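Local coordinates for benzoylformate decarboxylase (Mycobacterium smegmatis, PDB 4Q9D), which belongs to the thiamine pyrophosphate-dependent enzyme family, a tetramer whose chains each combine three domains built around parallel beta sheets, at residues 58-72 with 87-100. Residues are numbered along the deposited sequence; the frame is centred on the assembly and turned at random.
Sequences DGFAQATGKPALVNL and AAYRANTPLIITAG
D58 OD1 accepts from both faces of its carboxylate, from T93 OG1 across the contact and from Q62 NE2 one turn along its own helix. T93 OG1 lies 2.7 Å from D58 OD1, on the syn side but 34° out of the carboxylate plane; Q62 NE2 sits 3.0 Å from that same oxygen, well above the plane, while D58 OD1 stays close to the plane of the Q62 amide. With CG anti to the backbone N (chi1 -172°), D58 extends from its helix toward A88, whose CA is 3.5 Å from D58 OD2. W407 and a water that also donates, weakly, to A87 O satisfy OD2. Q62 OE1 is in turn held by R239 and R213.

A second flat group that bonds across the contact is the amide of N71. Its ND2 donates to T98 OG1 at 2.8 Å, nearly straight, with the acceptor close to the amide plane.

Parallel strands 68-72 and 95-100 run side by side, their axes inclined by 23°, N71 and T98 pairing near their C-terminal ends. The pairing alternates as parallel bonding requires: A68 O accepts from I96 N, V70 N donates to I96 O (2.8 Å), V70 O accepts from T98 N, and L72 N donates to T98 O. The end bonds, A68 N to P94 O and G100 N to L72 O, are weak.

On the side covered by helix 50-64, V70 CB meets I97 CD1 (3.8 Å) and L72 CD1 meets I97 CG2 (3.5 Å). On the reverse side, L69 CD1 packs on I96 CG2 at 3.7 Å, and T98 touches helix 138-150. Helices 74-80 and 82-90 link the two adjacent strands, the latter closing in a Schellman motif at N92: a beta-alpha-beta crossover in the centre of the 2-1-3-4-6-5 parallel sheet of the N-terminal domain, an order repeated in the C-terminal TPP-binding domain.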
loop_
_atom_site.group_PDB
_atom_site.type_symbol
_atom_site.label_atom_id
_atom_site.label_comp_id
_atom_site.label_asym_id
_atom_site.label_seq_id
_atom_site.Cartn_x
_atom_site.Cartn_y
_atom_site.Cartn_z
ATOM N N ASP B 58 -24.069 1.628 7.843
ATOM C CA ASP B 58 -23.678 3.017 8.118
ATOM C C ASP B 58 -24.895 3.759 8.716
ATOM O O ASP B 58 -24.819 4.343 9.801
ATOM C CB ASP B 58 -23.221 3.670 6.800
ATOM C CG ASP B 58 -22.611 5.051 6.975
ATOM O OD1 ASP B 58 -22.532 5.589 8.111
ATOM O OD2 ASP B 58 -22.157 5.606 5.932
ATOM N N GLY B 59 -26.034 3.697 8.037
ATOM C CA GLY B 59 -27.235 4.350 8.555
ATOM C C GLY B 59 -27.677 3.811 9.915
ATOM O O GLY B 59 -28.077 4.578 10.797
ATOM N N PHE B 60 -27.575 2.492 10.092
ATOM C CA PHE B 60 -27.896 1.847 11.359
ATOM C C PHE B 60 -27.030 2.370 12.481
ATOM O O PHE B 60 -27.539 2.763 13.554
ATOM C CB PHE B 60 -27.730 0.314 11.237
ATOM C CG PHE B 60 -28.213 -0.479 12.468
ATOM C CD1 PHE B 60 -29.563 -0.810 12.621
ATOM C CD2 PHE B 60 -27.308 -0.933 13.435
ATOM C CE1 PHE B 60 -30.003 -1.568 13.721
ATOM C CE2 PHE B 60 -27.734 -1.707 14.540
ATOM C CZ PHE B 60 -29.078 -2.018 14.682
ATOM N N ALA B 61 -25.717 2.364 12.252
ATOM C CA ALA B 61 -24.762 2.857 13.240
ATOM C C ALA B 61 -24.987 4.338 13.570
ATOM O O ALA B 61 -24.873 4.781 14.727
ATOM C CB ALA B 61 -23.318 2.634 12.724
ATOM N N GLN B 62 -25.292 5.134 12.551
ATOM C CA GLN B 62 -25.481 6.555 12.814
ATOM C C GLN B 62 -26.743 6.813 13.638
ATOM O O GLN B 62 -26.727 7.639 14.526
ATOM C CB GLN B 62 -25.532 7.340 11.526
ATOM C CG GLN B 62 -24.167 7.482 10.868
ATOM C CD GLN B 62 -24.131 8.587 9.854
ATOM O OE1 GLN B 62 -24.387 9.761 10.182
ATOM N NE2 GLN B 62 -23.778 8.239 8.603
ATOM N N ALA B 63 -27.819 6.086 13.333
ATOM C CA ALA B 63 -29.098 6.242 14.036
ATOM C C ALA B 63 -29.036 5.703 15.468
ATOM O O ALA B 63 -29.608 6.289 16.374
ATOM C CB ALA B 63 -30.198 5.545 13.277
ATOM N N THR B 64 -28.333 4.590 15.671
ATOM C CA THR B 64 -28.221 4.013 17.008
ATOM C C THR B 64 -27.116 4.683 17.837
ATOM O O THR B 64 -27.113 4.565 19.051
ATOM C CB THR B 64 -27.955 2.474 16.983
ATOM O OG1 THR B 64 -26.778 2.203 16.216
ATOM C CG2 THR B 64 -29.117 1.718 16.359
ATOM N N GLY B 65 -26.189 5.394 17.198
ATOM C CA GLY B 65 -25.042 5.931 17.923
ATOM C C GLY B 65 -24.141 4.818 18.447
ATOM O O GLY B 65 -23.476 4.966 19.468
ATOM N N LYS B 66 -24.122 3.690 17.741
ATOM C CA LYS B 66 -23.343 2.528 18.164
ATOM C C LYS B 66 -22.703 1.891 16.951
ATOM O O LYS B 66 -23.225 2.029 15.842
ATOM C CB LYS B 66 -24.284 1.501 18.822
ATOM C CG LYS B 66 -24.837 1.990 20.144
ATOM C CD LYS B 66 -25.795 0.992 20.775
ATOM C CE LYS B 66 -26.164 1.464 22.211
ATOM N NZ LYS B 66 -27.075 0.509 22.904
ATOM N N PRO B 67 -21.596 1.152 17.152
ATOM C CA PRO B 67 -20.911 0.503 16.019
ATOM C C PRO B 67 -21.766 -0.602 15.435
ATOM O O PRO B 67 -22.676 -1.085 16.097
ATOM C CB PRO B 67 -19.617 -0.050 16.647
ATOM C CG PRO B 67 -19.936 -0.226 18.101
ATOM C CD PRO B 67 -20.955 0.864 18.445
ATOM N N ALA B 68 -21.506 -0.966 14.191
ATOM C CA ALA B 68 -22.258 -2.045 13.530
ATOM C C ALA B 68 -21.289 -2.937 12.767
ATOM O O ALA B 68 -20.227 -2.490 12.332
ATOM C CB ALA B 68 -23.289 -1.487 12.563
ATOM N N LEU B 69 -21.699 -4.182 12.580
ATOM C CA LEU B 69 -20.863 -5.209 12.005
ATOM C C LEU B 69 -21.347 -5.515 10.597
ATOM O O LEU B 69 -22.528 -5.656 10.354
ATOM C CB LEU B 69 -20.972 -6.439 12.902
ATOM C CG LEU B 69 -20.157 -7.694 12.743
ATOM C CD1 LEU B 69 -18.671 -7.380 12.722
ATOM C CD2 LEU B 69 -20.526 -8.574 13.949
ATOM N N VAL B 70 -20.421 -5.580 9.660
ATOM C CA VAL B 70 -20.761 -5.891 8.295
ATOM C C VAL B 70 -20.003 -7.166 7.922
ATOM O O VAL B 70 -18.871 -7.369 8.387
ATOM C CB VAL B 70 -20.357 -4.720 7.404
ATOM C CG1 VAL B 70 -20.685 -5.013 5.962
ATOM C CG2 VAL B 70 -21.098 -3.436 7.877
ATOM N N ASN B 71 -20.618 -8.041 7.122
ATOM C CA ASN B 71 -19.927 -9.269 6.709
ATOM C C ASN B 71 -20.036 -9.457 5.222
ATOM O O ASN B 71 -21.139 -9.513 4.696
ATOM C CB ASN B 71 -20.471 -10.496 7.485
ATOM C CG ASN B 71 -19.714 -11.788 7.159
ATOM O OD1 ASN B 71 -20.322 -12.759 6.714
ATOM N ND2 ASN B 71 -18.383 -11.797 7.381
ATOM N N LEU B 72 -18.884 -9.541 4.549
ATOM C CA LEU B 72 -18.834 -9.478 3.087
ATOM C C LEU B 72 -18.114 -10.704 2.524
ATOM O O LEU B 72 -17.277 -11.312 3.193
ATOM C CB LEU B 72 -18.074 -8.195 2.633
ATOM C CG LEU B 72 -18.587 -6.863 3.197
ATOM C CD1 LEU B 72 -17.772 -5.635 2.700
ATOM C CD2 LEU B 72 -20.026 -6.682 2.825
ATOM N N ALA B 87 -17.852 6.520 1.815
ATOM C CA ALA B 87 -18.887 7.296 2.513
ATOM C C ALA B 87 -18.851 7.110 4.039
ATOM O O ALA B 87 -18.940 8.076 4.786
ATOM C CB ALA B 87 -20.286 6.954 1.956
ATOM N N ALA B 88 -18.736 5.863 4.499
ATOM C CA ALA B 88 -18.674 5.573 5.929
ATOM C C ALA B 88 -17.411 6.186 6.539
ATOM O O ALA B 88 -17.416 6.706 7.655
ATOM C CB ALA B 88 -18.704 4.029 6.168
ATOM N N TYR B 89 -16.310 6.080 5.808
ATOM C CA TYR B 89 -15.062 6.617 6.290
ATOM C C TYR B 89 -15.162 8.166 6.406
ATOM O O TYR B 89 -14.769 8.751 7.427
ATOM C CB TYR B 89 -13.926 6.227 5.339
ATOM C CG TYR B 89 -12.579 6.726 5.839
ATOM C CD1 TYR B 89 -11.756 5.902 6.582
ATOM C CD2 TYR B 89 -12.132 8.024 5.556
ATOM C CE1 TYR B 89 -10.513 6.330 7.034
ATOM C CE2 TYR B 89 -10.895 8.474 6.016
ATOM C CZ TYR B 89 -10.093 7.630 6.756
ATOM O OH TYR B 89 -8.863 8.055 7.217
ATOM N N ARG B 90 -15.705 8.822 5.377
ATOM C CA ARG B 90 -15.886 10.296 5.433
ATOM C C ARG B 90 -16.871 10.737 6.535
ATOM O O ARG B 90 -16.722 11.811 7.103
ATOM C CB ARG B 90 -16.357 10.841 4.083
ATOM C CG ARG B 90 -15.352 10.691 2.922
ATOM C CD ARG B 90 -14.089 11.459 3.155
ATOM N NE ARG B 90 -13.392 11.773 1.895
ATOM C CZ ARG B 90 -12.216 12.406 1.836
ATOM N NH1 ARG B 90 -11.583 12.774 2.950
ATOM N NH2 ARG B 90 -11.651 12.647 0.665
ATOM N N ALA B 91 -17.867 9.906 6.845
ATOM C CA ALA B 91 -18.818 10.192 7.940
ATOM C C ALA B 91 -18.300 9.874 9.346
ATOM O O ALA B 91 -19.026 10.064 10.346
ATOM C CB ALA B 91 -20.161 9.439 7.710
ATOM N N ASN B 92 -17.076 9.362 9.445
ATOM C CA ASN B 92 -16.580 8.874 10.745
ATOM C C ASN B 92 -17.517 7.854 11.426
ATOM O O ASN B 92 -17.801 7.918 12.623
ATOM C CB ASN B 92 -16.272 10.048 11.682
ATOM C CG ASN B 92 -15.260 11.027 11.078
ATOM O OD1 ASN B 92 -15.564 12.193 10.861
ATOM N ND2 ASN B 92 -14.078 10.544 10.792
ATOM N N THR B 93 -18.019 6.909 10.651
ATOM C CA THR B 93 -18.930 5.924 11.204
ATOM C C THR B 93 -18.154 4.695 11.703
ATOM O O THR B 93 -17.355 4.133 10.955
ATOM C CB THR B 93 -19.928 5.475 10.140
ATOM O OG1 THR B 93 -20.579 6.633 9.594
ATOM C CG2 THR B 93 -20.986 4.515 10.750
ATOM N N PRO B 94 -18.375 4.285 12.973
ATOM C CA PRO B 94 -17.661 3.110 13.506
ATOM C C PRO B 94 -18.214 1.791 12.972
ATOM O O PRO B 94 -19.046 1.179 13.618
ATOM C CB PRO B 94 -17.874 3.211 15.037
ATOM C CG PRO B 94 -19.211 3.898 15.181
ATOM C CD PRO B 94 -19.273 4.895 13.972
ATOM N N LEU B 95 -17.760 1.362 11.800
ATOM C CA LEU B 95 -18.202 0.089 11.261
ATOM C C LEU B 95 -17.086 -0.930 11.363
ATOM O O LEU B 95 -15.943 -0.626 11.027
ATOM C CB LEU B 95 -18.616 0.218 9.794
ATOM C CG LEU B 95 -19.795 1.168 9.520
ATOM C CD1 LEU B 95 -20.123 1.183 8.050
ATOM C CD2 LEU B 95 -21.027 0.724 10.324
ATOM N N ILE B 96 -17.425 -2.143 11.780
ATOM C CA ILE B 96 -16.470 -3.251 11.712
ATOM C C ILE B 96 -16.802 -4.080 10.479
ATOM O O ILE B 96 -17.825 -4.781 10.424
ATOM C CB ILE B 96 -16.514 -4.095 12.992
ATOM C CG1 ILE B 96 -16.155 -3.195 14.181
ATOM C CG2 ILE B 96 -15.574 -5.333 12.883
ATOM C CD1 ILE B 96 -16.354 -3.866 15.500
ATOM N N ILE B 97 -15.955 -3.961 9.464
ATOM C CA ILE B 97 -16.201 -4.656 8.211
ATOM C C ILE B 97 -15.399 -5.966 8.247
ATOM O O ILE B 97 -14.188 -5.943 8.456
ATOM C CB ILE B 97 -15.748 -3.820 6.975
ATOM C CG1 ILE B 97 -16.146 -2.327 7.085
ATOM C CG2 ILE B 97 -16.262 -4.474 5.680
ATOM C CD1 ILE B 97 -17.627 -2.116 6.981
ATOM N N THR B 98 -16.063 -7.100 8.060
ATOM C CA THR B 98 -15.359 -8.386 7.984
ATOM C C THR B 98 -15.661 -9.025 6.665
ATOM O O THR B 98 -16.719 -8.775 6.065
ATOM C CB THR B 98 -15.762 -9.364 9.117
ATOM O OG1 THR B 98 -17.115 -9.785 8.945
ATOM C CG2 THR B 98 -15.600 -8.678 10.469
ATOM N N ALA B 99 -14.707 -9.827 6.205
ATOM C CA ALA B 99 -14.871 -10.624 5.024
ATOM C C ALA B 99 -14.304 -12.018 5.311
ATOM O O ALA B 99 -13.321 -12.158 6.021
ATOM C CB ALA B 99 -14.098 -10.003 3.856
ATOM N N GLY B 100 -14.894 -13.034 4.711
ATOM C CA GLY B 100 -14.311 -14.361 4.770
ATOM C C GLY B 100 -13.079 -14.376 3.886
ATOM O O GLY B 100 -12.897 -13.511 3.012
HETATM O O HOH W 1 -21.762 8.158 5.133
#